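Local coordinates for protein amidohydrolase (Brucella melitensis biovar Abortus, PDB 4F0L) that probably catalyses a hydrolytic deamination at a metal centre, here occupied by iron, within an amidohydrolase-family barrel, at residues His67-Gly72 with His129-Asp134; Ile93-Ala98 with Glu180-Phe185; Glu107-Arg112 with Arg447-Ala452; Leu163-Tyr168 with Ala209-Ala214. One frame throughout, in Å; residues are numbered along the deposited sequence.

Contact 1: residues His67-Gly72 with His129-Asp134; sequences HAFQYG and HYLHHD. With FE (Fe (III) ion), chain E.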
loop_
_atom_site.group_PDB
_atom_site.type_symbol
_atom_site.label_atom_id
_atom_site.label_comp_id
_atom_site.label_asym_id
_atom_site.label_seq_id
_atom_site.Cartn_x
_atom_site.Cartn_y
_atom_site.Cartn_z
ATOM N N HIS B 67 6.543 -6.840 17.027
ATOM C CA HIS B 67 6.999 -6.202 18.252
ATOM C C HIS B 67 5.959 -5.234 18.670
ATOM O O HIS B 67 5.915 -4.096 18.172
ATOM C CB HIS B 67 8.322 -5.477 18.036
ATOM C CG HIS B 67 9.295 -6.259 17.218
ATOM N ND1 HIS B 67 9.748 -7.458 17.599
ATOM C CD2 HIS B 67 9.880 -5.985 15.997
ATOM C CE1 HIS B 67 10.603 -7.922 16.651
ATOM N NE2 HIS B 67 10.674 -7.017 15.684
ATOM N N ALA B 68 5.137 -5.647 19.632
ATOM C CA ALA B 68 3.892 -4.939 19.924
ATOM C C ALA B 68 4.132 -3.475 20.289
ATOM O O ALA B 68 3.402 -2.609 19.837
ATOM C CB ALA B 68 3.095 -5.632 21.017
ATOM N N PHE B 69 5.173 -3.188 21.068
ATOM C CA PHE B 69 5.402 -1.813 21.537
ATOM C C PHE B 69 5.652 -0.817 20.417
ATOM O O PHE B 69 5.355 0.349 20.570
ATOM C CB PHE B 69 6.529 -1.747 22.589
ATOM C CG PHE B 69 7.915 -1.921 22.028
ATOM C CD1 PHE B 69 8.638 -0.832 21.594
ATOM C CD2 PHE B 69 8.502 -3.187 21.950
ATOM C CE1 PHE B 69 9.926 -0.999 21.083
ATOM C CE2 PHE B 69 9.778 -3.362 21.445
ATOM C CZ PHE B 69 10.492 -2.261 21.004
ATOM N N GLN B 70 6.183 -1.297 19.291
ATOM C CA GLN B 70 6.498 -0.440 18.173
ATOM C C GLN B 70 5.246 0.121 17.513
ATOM O O GLN B 70 5.322 1.147 16.813
ATOM C CB GLN B 70 7.423 -1.152 17.157
ATOM C CG GLN B 70 8.804 -1.441 17.759
ATOM C CD GLN B 70 9.743 -2.171 16.826
ATOM O OE1 GLN B 70 9.484 -2.297 15.652
ATOM N NE2 GLN B 70 10.887 -2.597 17.341
ATOM N N TYR B 71 4.101 -0.530 17.723
ATOM C CA TYR B 71 2.823 0.010 17.235
ATOM C C TYR B 71 2.616 1.426 17.766
ATOM O O TYR B 71 1.993 2.251 17.118
ATOM C CB TYR B 71 1.680 -0.861 17.711
ATOM C CG TYR B 71 0.259 -0.488 17.288
ATOM C CD1 TYR B 71 -0.184 -0.660 15.973
ATOM C CD2 TYR B 71 -0.665 -0.050 18.244
ATOM C CE1 TYR B 71 -1.489 -0.345 15.605
ATOM C CE2 TYR B 71 -1.968 0.239 17.904
ATOM C CZ TYR B 71 -2.381 0.106 16.570
ATOM O OH TYR B 71 -3.690 0.390 16.258
ATOM N N GLY B 72 3.090 1.686 18.982
ATOM C CA GLY B 72 2.983 3.027 19.554
ATOM C C GLY B 72 3.741 4.095 18.767
ATOM O O GLY B 72 3.368 5.255 18.792
ATOM N N HIS B 129 9.214 -11.093 21.370
ATOM C CA HIS B 129 9.092 -10.242 22.529
ATOM C C HIS B 129 10.406 -10.008 23.240
ATOM O O HIS B 129 10.937 -10.934 23.893
ATOM C CB HIS B 129 8.127 -10.915 23.504
ATOM C CG HIS B 129 7.990 -10.186 24.798
ATOM N ND1 HIS B 129 7.566 -8.920 24.855
ATOM C CD2 HIS B 129 8.260 -10.579 26.111
ATOM C CE1 HIS B 129 7.532 -8.520 26.141
ATOM N NE2 HIS B 129 7.962 -9.533 26.910
ATOM N N TYR B 130 10.942 -8.803 23.136
ATOM C CA TYR B 130 12.235 -8.523 23.778
ATOM C C TYR B 130 12.238 -7.421 24.833
ATOM O O TYR B 130 13.283 -7.106 25.377
ATOM C CB TYR B 130 13.347 -8.271 22.743
ATOM C CG TYR B 130 13.162 -7.151 21.755
ATOM C CD1 TYR B 130 13.462 -5.834 22.087
ATOM C CD2 TYR B 130 12.791 -7.416 20.446
ATOM C CE1 TYR B 130 13.335 -4.809 21.158
ATOM C CE2 TYR B 130 12.677 -6.398 19.506
ATOM C CZ TYR B 130 12.952 -5.108 19.862
ATOM O OH TYR B 130 12.835 -4.107 18.926
ATOM N N LEU B 131 11.082 -6.842 25.116
ATOM C CA LEU B 131 10.995 -5.778 26.071
ATOM C C LEU B 131 10.682 -6.415 27.422
ATOM O O LEU B 131 9.509 -6.590 27.793
ATOM C CB LEU B 131 9.919 -4.801 25.644
ATOM C CG LEU B 131 9.699 -3.595 26.532
ATOM C CD1 LEU B 131 10.982 -2.814 26.764
ATOM C CD2 LEU B 131 8.586 -2.739 25.908
ATOM N N HIS B 132 11.742 -6.792 28.147
ATOM C CA HIS B 132 11.596 -7.653 29.322
ATOM C C HIS B 132 11.581 -6.949 30.647
ATOM O O HIS B 132 10.685 -7.167 31.448
ATOM C CB HIS B 132 12.716 -8.687 29.373
ATOM C CG HIS B 132 12.724 -9.646 28.216
ATOM N ND1 HIS B 132 11.649 -10.398 27.890
ATOM C CD2 HIS B 132 13.747 -10.008 27.328
ATOM C CE1 HIS B 132 11.970 -11.191 26.842
ATOM N NE2 HIS B 132 13.243 -10.937 26.487
ATOM N N HIS B 133 12.615 -6.154 30.920
ATOM C CA HIS B 133 12.896 -5.716 32.276
ATOM C C HIS B 133 12.458 -4.299 32.527
ATOM O O HIS B 133 11.960 -3.619 31.630
ATOM C CB HIS B 133 14.382 -5.921 32.544
ATOM C CG HIS B 133 14.838 -7.341 32.278
ATOM N ND1 HIS B 133 14.242 -8.409 32.845
ATOM C CD2 HIS B 133 15.880 -7.836 31.496
ATOM C CE1 HIS B 133 14.868 -9.528 32.422
ATOM N NE2 HIS B 133 15.866 -9.171 31.604
ATOM N N ASP B 134 12.653 -3.820 33.747
ATOM C CA ASP B 134 12.206 -2.475 34.104
ATOM C C ASP B 134 13.099 -1.413 33.426
ATOM O O ASP B 134 14.041 -1.756 32.715
ATOM C CB ASP B 134 12.150 -2.398 35.632
ATOM C CG ASP B 134 11.351 -1.212 36.171
ATOM O OD1 ASP B 134 10.884 -0.338 35.405
ATOM O OD2 ASP B 134 11.249 -1.145 37.414
HETATM FE FE FE E . 11.543 -7.645 13.781
HETATM O O HOH W 1 12.448 -6.965 11.924
HETATM O O HOH W 2 12.635 -5.694 14.206
#

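Contact 2: residues Ile93-Ala98 with Glu180-Phe185; sequences IMYKFA and EGQRRF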
loop_
_atom_site.group_PDB
_atom_site.type_symbol
_atom_site.label_atom_id
_atom_site.label_comp_id
_atom_site.label_asym_id
_atom_site.label_seq_id
_atom_site.Cartn_x
_atom_site.Cartn_y
_atom_site.Cartn_z
ATOM N N ILE B 93 13.521 7.167 18.060
ATOM C CA ILE B 93 12.124 7.036 18.437
ATOM C C ILE B 93 11.914 5.645 19.050
ATOM O O ILE B 93 11.285 5.527 20.091
ATOM C CB ILE B 93 11.158 7.293 17.269
ATOM C CG1 ILE B 93 11.349 8.712 16.678
ATOM C CG2 ILE B 93 9.717 7.111 17.725
ATOM C CD1 ILE B 93 11.273 9.865 17.670
ATOM N N MET B 94 12.496 4.611 18.450
ATOM C CA MET B 94 12.294 3.259 18.946
ATOM C C MET B 94 12.804 3.120 20.393
ATOM O O MET B 94 12.096 2.573 21.244
ATOM C CB MET B 94 12.936 2.214 18.036
ATOM C CG MET B 94 12.484 0.793 18.375
ATOM S SD MET B 94 13.515 -0.021 19.633
ATOM C CE MET B 94 14.795 -0.632 18.534
ATOM N N TYR B 95 14.006 3.634 20.665
ATOM C CA TYR B 95 14.562 3.592 22.020
ATOM C C TYR B 95 13.821 4.536 23.012
ATOM O O TYR B 95 13.705 4.206 24.176
ATOM C CB TYR B 95 16.090 3.816 22.022
ATOM C CG TYR B 95 16.841 2.557 21.645
ATOM C CD1 TYR B 95 17.071 1.557 22.588
ATOM C CD2 TYR B 95 17.277 2.335 20.329
ATOM C CE1 TYR B 95 17.729 0.386 22.237
ATOM C CE2 TYR B 95 17.937 1.171 19.972
ATOM C CZ TYR B 95 18.154 0.193 20.925
ATOM O OH TYR B 95 18.803 -0.971 20.562
ATOM N N LYS B 96 13.281 5.671 22.559
ATOM C CA LYS B 96 12.428 6.484 23.436
ATOM C C LYS B 96 11.250 5.662 23.977
ATOM O O LYS B 96 11.019 5.650 25.188
ATOM C CB LYS B 96 11.907 7.732 22.740
ATOM C CG LYS B 96 10.889 8.507 23.575
ATOM C CD LYS B 96 10.669 9.922 23.064
ATOM C CE LYS B 96 9.358 10.502 23.591
ATOM N NZ LYS B 96 9.255 11.979 23.401
ATOM N N PHE B 97 10.538 4.950 23.091
ATOM C CA PHE B 97 9.456 4.045 23.520
ATOM C C PHE B 97 9.984 2.858 24.351
ATOM O O PHE B 97 9.454 2.576 25.419
ATOM C CB PHE B 97 8.641 3.508 22.327
ATOM C CG PHE B 97 7.594 4.465 21.832
ATOM C CD1 PHE B 97 7.967 5.622 21.156
ATOM C CD2 PHE B 97 6.239 4.233 22.078
ATOM C CE1 PHE B 97 7.006 6.523 20.707
ATOM C CE2 PHE B 97 5.280 5.125 21.638
ATOM C CZ PHE B 97 5.663 6.269 20.949
ATOM N N ALA B 98 10.986 2.156 23.821
ATOM C CA ALA B 98 11.495 0.929 24.444
ATOM C C ALA B 98 11.982 1.196 25.881
ATOM O O ALA B 98 11.721 0.401 26.765
ATOM C CB ALA B 98 12.605 0.287 23.591
ATOM N N GLU B 180 24.322 -0.122 27.199
ATOM C CA GLU B 180 23.348 0.328 28.177
ATOM C C GLU B 180 21.962 0.603 27.570
ATOM O O GLU B 180 20.961 0.393 28.228
ATOM C CB GLU B 180 23.918 1.551 28.900
ATOM C CG GLU B 180 23.076 2.100 30.056
ATOM C CD GLU B 180 23.005 1.174 31.276
ATOM O OE1 GLU B 180 23.563 0.046 31.272
ATOM O OE2 GLU B 180 22.364 1.597 32.255
ATOM N N GLY B 181 21.902 1.031 26.310
ATOM C CA GLY B 181 20.622 1.204 25.598
ATOM C C GLY B 181 19.800 -0.077 25.491
ATOM O O GLY B 181 18.572 -0.032 25.377
ATOM N N GLN B 182 20.483 -1.219 25.506
ATOM C CA GLN B 182 19.833 -2.545 25.408
ATOM C C GLN B 182 19.435 -3.173 26.733
ATOM O O GLN B 182 18.958 -4.318 26.773
ATOM C CB GLN B 182 20.743 -3.510 24.649
ATOM C CG GLN B 182 20.553 -3.357 23.169
ATOM C CD GLN B 182 21.624 -2.533 22.541
ATOM O OE1 GLN B 182 22.716 -3.054 22.254
ATOM N NE2 GLN B 182 21.335 -1.234 22.316
ATOM N N ARG B 183 19.627 -2.432 27.810
ATOM C CA ARG B 183 19.476 -2.975 29.154
ATOM C C ARG B 183 18.142 -3.659 29.472
ATOM O O ARG B 183 18.114 -4.567 30.294
ATOM C CB ARG B 183 19.714 -1.886 30.192
ATOM C CG ARG B 183 18.681 -0.781 30.181
ATOM C CD ARG B 183 19.090 0.319 31.147
ATOM N NE ARG B 183 18.286 1.533 31.042
ATOM C CZ ARG B 183 18.519 2.525 30.194
ATOM N NH1 ARG B 183 19.526 2.495 29.318
ATOM N NH2 ARG B 183 17.731 3.584 30.231
ATOM N N ARG B 184 17.039 -3.243 28.865
ATOM C CA ARG B 184 15.756 -3.907 29.175
ATOM C C ARG B 184 15.564 -5.227 28.420
ATOM O O ARG B 184 14.577 -5.919 28.652
ATOM C CB ARG B 184 14.570 -2.997 28.862
ATOM C CG ARG B 184 14.674 -1.612 29.468
ATOM C CD ARG B 184 13.386 -0.859 29.286
ATOM N NE ARG B 184 12.296 -1.370 30.128
ATOM C CZ ARG B 184 11.044 -0.910 30.112
ATOM N NH1 ARG B 184 10.689 0.073 29.299
ATOM N NH2 ARG B 184 10.136 -1.394 30.947
ATOM N N PHE B 185 16.484 -5.542 27.492
ATOM C CA PHE B 185 16.339 -6.694 26.583
ATOM C C PHE B 185 17.173 -7.872 27.035
ATOM O O PHE B 185 16.966 -8.990 26.570
ATOM C CB PHE B 185 16.802 -6.354 25.158
ATOM C CG PHE B 185 16.253 -5.060 24.589
ATOM C CD1 PHE B 185 15.047 -4.539 25.003
ATOM C CD2 PHE B 185 16.982 -4.371 23.618
ATOM C CE1 PHE B 185 14.562 -3.361 24.483
ATOM C CE2 PHE B 185 16.513 -3.178 23.088
ATOM C CZ PHE B 185 15.303 -2.674 23.531
#

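Contact 3: residues Glu107-Arg112 with Arg447-Ala452; sequences EAVALR and RAFQKA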
loop_
_atom_site.group_PDB
_atom_site.type_symbol
_atom_site.label_atom_id
_atom_site.label_comp_id
_atom_site.label_asym_id
_atom_site.label_seq_id
_atom_site.Cartn_x
_atom_site.Cartn_y
_atom_site.Cartn_z
ATOM N N GLU B 107 0.567 -3.261 27.901
ATOM C CA GLU B 107 -0.657 -4.028 27.720
ATOM C C GLU B 107 -1.655 -3.272 26.853
ATOM O O GLU B 107 -2.297 -3.862 25.986
ATOM C CB GLU B 107 -1.304 -4.372 29.058
ATOM C CG GLU B 107 -2.474 -5.351 28.911
ATOM C CD GLU B 107 -3.119 -5.786 30.223
ATOM O OE1 GLU B 107 -2.509 -5.612 31.297
ATOM O OE2 GLU B 107 -4.247 -6.324 30.164
ATOM N N ALA B 108 -1.807 -1.970 27.116
ATOM C CA ALA B 108 -2.704 -1.101 26.337
ATOM C C ALA B 108 -2.329 -1.013 24.870
ATOM O O ALA B 108 -3.197 -1.133 23.988
ATOM C CB ALA B 108 -2.751 0.297 26.934
ATOM N N VAL B 109 -1.050 -0.806 24.595
ATOM C CA VAL B 109 -0.536 -0.790 23.234
ATOM C C VAL B 109 -0.733 -2.143 22.519
ATOM O O VAL B 109 -1.242 -2.182 21.390
ATOM C CB VAL B 109 0.935 -0.383 23.200
ATOM C CG1 VAL B 109 1.508 -0.522 21.798
ATOM C CG2 VAL B 109 1.085 1.054 23.726
ATOM N N ALA B 110 -0.340 -3.236 23.183
ATOM C CA ALA B 110 -0.514 -4.565 22.591
ATOM C C ALA B 110 -1.986 -4.884 22.325
ATOM O O ALA B 110 -2.323 -5.451 21.302
ATOM C CB ALA B 110 0.093 -5.622 23.500
ATOM N N LEU B 111 -2.866 -4.534 23.249
ATOM C CA LEU B 111 -4.287 -4.765 23.010
ATOM C C LEU B 111 -4.770 -4.052 21.759
ATOM O O LEU B 111 -5.408 -4.685 20.886
ATOM C CB LEU B 111 -5.157 -4.413 24.226
ATOM C CG LEU B 111 -6.677 -4.536 24.012
ATOM C CD1 LEU B 111 -7.061 -5.958 23.655
ATOM C CD2 LEU B 111 -7.460 -4.041 25.231
ATOM N N ARG B 112 -4.459 -2.762 21.627
ATOM C CA ARG B 112 -4.972 -2.003 20.493
ATOM C C ARG B 112 -4.372 -2.500 19.179
ATOM O O ARG B 112 -5.044 -2.508 18.150
ATOM C CB ARG B 112 -4.718 -0.508 20.676
ATOM C CG ARG B 112 -5.348 0.379 19.628
ATOM C CD ARG B 112 -6.878 0.263 19.657
ATOM N NE ARG B 112 -7.562 0.955 18.559
ATOM C CZ ARG B 112 -7.711 0.469 17.314
ATOM N NH1 ARG B 112 -7.247 -0.715 16.966
ATOM N NH2 ARG B 112 -8.336 1.192 16.409
ATOM N N ARG B 447 -9.382 4.063 23.577
ATOM C CA ARG B 447 -9.271 5.048 24.675
ATOM C C ARG B 447 -8.050 4.754 25.535
ATOM O O ARG B 447 -7.302 5.658 25.886
ATOM C CB ARG B 447 -10.526 5.095 25.540
ATOM C CG ARG B 447 -11.660 5.883 24.936
ATOM C CD ARG B 447 -12.847 6.037 25.919
ATOM N NE ARG B 447 -13.610 4.779 26.071
ATOM C CZ ARG B 447 -14.610 4.375 25.272
ATOM N NH1 ARG B 447 -15.220 3.211 25.492
ATOM N NH2 ARG B 447 -15.040 5.134 24.271
ATOM N N ALA B 448 -7.845 3.491 25.881
ATOM C CA ALA B 448 -6.694 3.131 26.699
ATOM C C ALA B 448 -5.369 3.368 25.926
ATOM O O ALA B 448 -4.382 3.842 26.494
ATOM C CB ALA B 448 -6.819 1.686 27.172
ATOM N N PHE B 449 -5.371 3.071 24.630
ATOM C CA PHE B 449 -4.204 3.312 23.790
ATOM C C PHE B 449 -3.836 4.799 23.725
ATOM O O PHE B 449 -2.668 5.137 23.872
ATOM C CB PHE B 449 -4.453 2.760 22.385
ATOM C CG PHE B 449 -3.359 3.048 21.403
ATOM C CD1 PHE B 449 -2.085 2.524 21.567
ATOM C CD2 PHE B 449 -3.608 3.849 20.293
ATOM C CE1 PHE B 449 -1.068 2.798 20.663
ATOM C CE2 PHE B 449 -2.590 4.117 19.386
ATOM C CZ PHE B 449 -1.317 3.588 19.575
ATOM N N GLN B 450 -4.818 5.677 23.518
ATOM C CA GLN B 450 -4.548 7.131 23.425
ATOM C C GLN B 450 -4.016 7.673 24.761
ATOM O O GLN B 450 -3.115 8.512 24.770
ATOM C CB GLN B 450 -5.782 7.931 22.986
ATOM C CG GLN B 450 -6.240 7.647 21.554
ATOM C CD GLN B 450 -5.190 8.031 20.529
ATOM O OE1 GLN B 450 -4.397 8.924 20.766
ATOM N NE2 GLN B 450 -5.161 7.334 19.413
ATOM N N LYS B 451 -4.514 7.138 25.876
ATOM C CA LYS B 451 -3.991 7.517 27.191
ATOM C C LYS B 451 -2.514 7.126 27.302
ATOM O O LYS B 451 -1.671 7.971 27.607
ATOM C CB LYS B 451 -4.827 6.873 28.294
ATOM C CG LYS B 451 -4.541 7.356 29.716
ATOM C CD LYS B 451 -5.499 6.670 30.704
ATOM C CE LYS B 451 -5.005 6.665 32.165
ATOM N NZ LYS B 451 -5.587 7.724 33.047
ATOM N N ALA B 452 -2.181 5.877 26.974
ATOM C CA ALA B 452 -0.781 5.427 27.010
ATOM C C ALA B 452 0.137 6.241 26.067
ATOM O O ALA B 452 1.242 6.638 26.439
ATOM C CB ALA B 452 -0.670 3.929 26.720
#

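Contact 4: residues Leu163-Tyr168 with Ala209-Ala214; sequences LLPVFY and AVLGVA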
loop_
_atom_site.group_PDB
_atom_site.type_symbol
_atom_site.label_atom_id
_atom_site.label_comp_id
_atom_site.label_asym_id
_atom_site.label_seq_id
_atom_site.Cartn_x
_atom_site.Cartn_y
_atom_site.Cartn_z
ATOM N N LEU B 163 3.848 -17.074 21.542
ATOM C CA LEU B 163 4.709 -16.153 22.258
ATOM C C LEU B 163 6.142 -16.618 22.127
ATOM O O LEU B 163 6.443 -17.788 22.369
ATOM C CB LEU B 163 4.304 -16.078 23.726
ATOM C CG LEU B 163 5.121 -15.214 24.682
ATOM C CD1 LEU B 163 4.934 -13.730 24.352
ATOM C CD2 LEU B 163 4.662 -15.535 26.102
ATOM N N LEU B 164 7.016 -15.698 21.712
ATOM C CA LEU B 164 8.401 -16.023 21.383
ATOM C C LEU B 164 9.348 -15.067 22.157
ATOM O O LEU B 164 9.832 -14.066 21.613
ATOM C CB LEU B 164 8.598 -15.880 19.870
ATOM C CG LEU B 164 7.700 -16.771 18.992
ATOM C CD1 LEU B 164 7.722 -16.262 17.552
ATOM C CD2 LEU B 164 8.059 -18.256 19.054
ATOM N N PRO B 165 9.537 -15.324 23.446
ATOM C CA PRO B 165 10.428 -14.456 24.222
ATOM C C PRO B 165 11.819 -14.478 23.617
ATOM O O PRO B 165 12.331 -15.552 23.280
ATOM C CB PRO B 165 10.426 -15.116 25.611
ATOM C CG PRO B 165 9.114 -15.837 25.677
ATOM C CD PRO B 165 8.986 -16.397 24.289
ATOM N N VAL B 166 12.418 -13.305 23.510
ATOM C CA VAL B 166 13.684 -13.113 22.825
ATOM C C VAL B 166 14.915 -13.218 23.771
ATOM O O VAL B 166 14.955 -12.645 24.907
ATOM C CB VAL B 166 13.695 -11.735 22.144
ATOM C CG1 VAL B 166 15.063 -11.426 21.502
ATOM C CG2 VAL B 166 12.593 -11.665 21.082
ATOM N N PHE B 167 15.890 -13.980 23.308
ATOM C CA PHE B 167 17.163 -14.057 23.979
ATOM C C PHE B 167 18.090 -13.063 23.315
ATOM O O PHE B 167 18.306 -13.131 22.102
ATOM C CB PHE B 167 17.789 -15.457 23.931
ATOM C CG PHE B 167 19.116 -15.498 24.629
ATOM C CD1 PHE B 167 19.177 -15.578 26.007
ATOM C CD2 PHE B 167 20.285 -15.292 23.917
ATOM C CE1 PHE B 167 20.391 -15.539 26.671
ATOM C CE2 PHE B 167 21.500 -15.240 24.559
ATOM C CZ PHE B 167 21.553 -15.367 25.947
ATOM N N TYR B 168 18.661 -12.176 24.124
ATOM C CA TYR B 168 19.519 -11.071 23.661
ATOM C C TYR B 168 20.586 -10.806 24.720
ATOM O O TYR B 168 20.265 -10.558 25.874
ATOM C CB TYR B 168 18.652 -9.822 23.512
ATOM C CG TYR B 168 19.208 -8.663 22.706
ATOM C CD1 TYR B 168 20.412 -8.048 23.023
ATOM C CD2 TYR B 168 18.482 -8.145 21.652
ATOM C CE1 TYR B 168 20.894 -6.975 22.281
ATOM C CE2 TYR B 168 18.957 -7.087 20.919
ATOM C CZ TYR B 168 20.156 -6.524 21.238
ATOM O OH TYR B 168 20.570 -5.461 20.485
ATOM N N ALA B 209 -2.390 -21.545 22.782
ATOM C CA ALA B 209 -1.166 -20.775 22.861
ATOM C C ALA B 209 -0.028 -21.694 22.553
ATOM O O ALA B 209 -0.066 -22.885 22.892
ATOM C CB ALA B 209 -0.971 -20.155 24.234
ATOM N N VAL B 210 1.004 -21.124 21.940
ATOM C CA VAL B 210 2.247 -21.816 21.733
ATOM C C VAL B 210 3.366 -20.978 22.342
ATOM O O VAL B 210 3.331 -19.748 22.254
ATOM C CB VAL B 210 2.486 -22.071 20.228
ATOM C CG1 VAL B 210 3.866 -22.707 20.015
ATOM C CG2 VAL B 210 1.398 -23.004 19.667
ATOM N N LEU B 211 4.327 -21.629 22.992
ATOM C CA LEU B 211 5.494 -20.923 23.574
ATOM C C LEU B 211 6.747 -21.442 22.905
ATOM O O LEU B 211 7.073 -22.640 23.034
ATOM C CB LEU B 211 5.589 -21.134 25.094
ATOM C CG LEU B 211 6.772 -20.511 25.866
ATOM C CD1 LEU B 211 6.728 -18.991 25.748
ATOM C CD2 LEU B 211 6.790 -20.941 27.335
ATOM N N GLY B 212 7.444 -20.559 22.177
ATOM C CA GLY B 212 8.725 -20.901 21.582
ATOM C C GLY B 212 9.826 -19.987 22.120
ATOM O O GLY B 212 9.650 -19.375 23.174
ATOM N N VAL B 213 10.936 -19.893 21.404
ATOM C CA VAL B 213 12.059 -19.017 21.778
ATOM C C VAL B 213 12.561 -18.235 20.568
ATOM O O VAL B 213 12.388 -18.669 19.423
ATOM C CB VAL B 213 13.236 -19.802 22.398
ATOM C CG1 VAL B 213 12.766 -20.645 23.604
ATOM C CG2 VAL B 213 13.899 -20.665 21.339
ATOM N N ALA B 214 13.130 -17.058 20.832
ATOM C CA ALA B 214 13.542 -16.141 19.779
ATOM C C ALA B 214 14.942 -15.600 20.096
ATOM O O ALA B 214 15.071 -14.513 20.631
ATOM C CB ALA B 214 12.546 -14.991 19.622
#

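Contact 1: residues His67-Gly72 with His129-Asp134
The dense part of this contact is built round the ring of Tyr130. Its CG takes the crowded position between backbone N and carbonyl carbon (chi1 58°), which brings the phenol across to residues 67-72. The CE2 rim atom lies over one face of the His67 imidazole, 3.7 Å from His67 ND1, with the two rings crossing obliquely. Phe69, crowded in the same way at chi1, turns its edge to the tyrosine face in an offset T-shaped pair with planes 84° apart; Phe69 CZ is 3.8 Å from Tyr130 CE1. The extended chain of Gln70 brings NE2 to 2.9 Å from Tyr130 OH. His67 is the second histidine of the HxH motif that ends the first barrel strand in amidohydrolases, and its NE2 binds the iron at 2.2 Å. ND1, on the other side of the ring, is hydrogen-bonded to Phe128 O, which fixes the rotation of the imidazole. Packing is looser at Leu131, where the single methyl CD2 meets Phe69 CD2 at 4.0 Å. The water side is at the metal: beyond the protein ligands His65, His67, His241 and Asp329, waters 1 and 2 complete the six-fold shell, water 1 at 2.2 Å from FE.

Contact 2: residues Ile93-Ala98 with Glu180-Phe185
Two backbone carbonyls grip NH1 of Arg184: Ala98 O, 2.8 Å from NH1, and Met101 O just past the end of helix 88-100. The bond to Ala98 O is bent, with 135° at the hydrogen, and the nitrogen stands above the carbonyl plane. A bend at chi3 (71°) turns the guanidinium to this position, and its NE is hydrogen-bonded in turn to His133 O, so the group ties the last turn of the helix to the loop after strand 122-129. A positive charge here would probably also suit the negative end of the helix dipole. Both segments belong to the loops above the C-terminal ends of the barrel strands, where amidohydrolases of the TIM-barrel type keep their active site: helix 93-98 comes from the excursion after strand 56-66, residues 180-185 from the long loop after strand 160-167. Apolar contact accompanies the arginine bond. The CB of Ala98 lies at the edge of the Phe185 ring, 4.0 Å from Phe185 CZ, and Tyr95 CE1 meets Phe185 CE2 obliquely at 3.9 Å. Gly181 O lies at the edge of the Tyr95 ring, 3.3 Å from Tyr95 CE1, while Tyr95 OH lies 3.1 Å from Gln182 NE2. Within residues 180-185, Glu180 O accepts from both the backbone N and the NH1 of Arg183, the latter at 2.8 Å.

Contact 3: residues Glu107-Arg112 with Arg447-Ala452
Ala108 is the small bump of helix 107-112, and it fits the shallow dip between Ala448 and Ala452, one turn apart on helix 447-452. Its CB lies 4.3 Å from Ala448 CB and 4.2 Å from Ala452 CB, and also rests against the backbone, 3.9 Å from Ala448 O. With methyl groups alone at this point, the backbones come close: the axes pass at 8.4 Å, crossing at -134°, and the CA atoms of Ala108 and Phe449 are 5.3 Å apart. The larger bump comes from the other side. Phe449, with CG anti to its backbone N (chi1 175°), drops its ring into the hollow between Val109 and Arg112. Helix 103-119, which offers that hollow, is the outer helix of the first beta-alpha-beta unit of the barrel, joining strand 56-66 to strand 122-129; the partner is the last helix of the chain, laid across its outside. Phe449 CD1 meets Val109 CG2 at 4.1 Å on one wall, and on the other Phe449 CB touches Arg112 CB at 3.7 Å. Arg112 CG lies against the ring as well, after which the chain bends at chi2 (63°) and the guanidinium leaves the apolar hollow for a salt bridge from NE to Glu446. Tyr71 of the iron-site loop also meets the Phe449 ring, and Arg402 of the second subunit packs on it.

Contact 4: residues Leu163-Tyr168 with Ala209-Ala214
The flat rings at the end of strand 160-167 both lead away from residues 209-214: Phe167 toward Glu225 and Val229 of helix 223-229, Tyr168 to the ring of His216. Pro165 puts its CD corner against the neighbouring strand, 3.2 Å from Gly212 O and 3.7 Å from Leu211 CD1, while its ring also rests on Ile196 and Cys199 of helix 189-203. Leu163 and Leu211 lie side by side on the helix-facing side of the sheet; on the reverse side Val166 CG2 packs on Ala214 CB at 3.6 Å, next to Phe128. Leu164 CD2 reaches over the backbone to Gly212 CA (3.7 Å). Four backbone bonds join the strands. Those at Leu163 run nearly along the C=O axes, Leu163 N to Val210 O being 2.8 Å. Beyond Gly212 the donors stand above the carbonyl planes, as in Phe167 N to Ala214 O, also 2.8 Å, where strand 210-215 is irregular. Adjacent parallel strands connected through helix 189-203 form a beta-alpha-beta crossover, the repeating unit of the TIM barrel.

Overall arrangement
Contact 4 lies deepest, a backbone-bonded strand pair in the barrel wall, and it joins contact 1 through His129 O and Val166 N. Contact 1 sits just above, where strand ends turn into loops and aromatic rings replace sheet bonding beside the iron. Contact 2 is farther out over the mouth, held by an arginine and carbonyls; it meets contact 1 where Arg184 bonds to the backbone of His132 and His133, and contact 4 where Gln182 touches Tyr168. Contact 3, on the outer flank near the second subunit, is helix-on-helix packing of alanines, with one phenylalanine set between a valine and an arginine stem, linked to contact 1 through Tyr71. Contacts 3 and 4 do not touch.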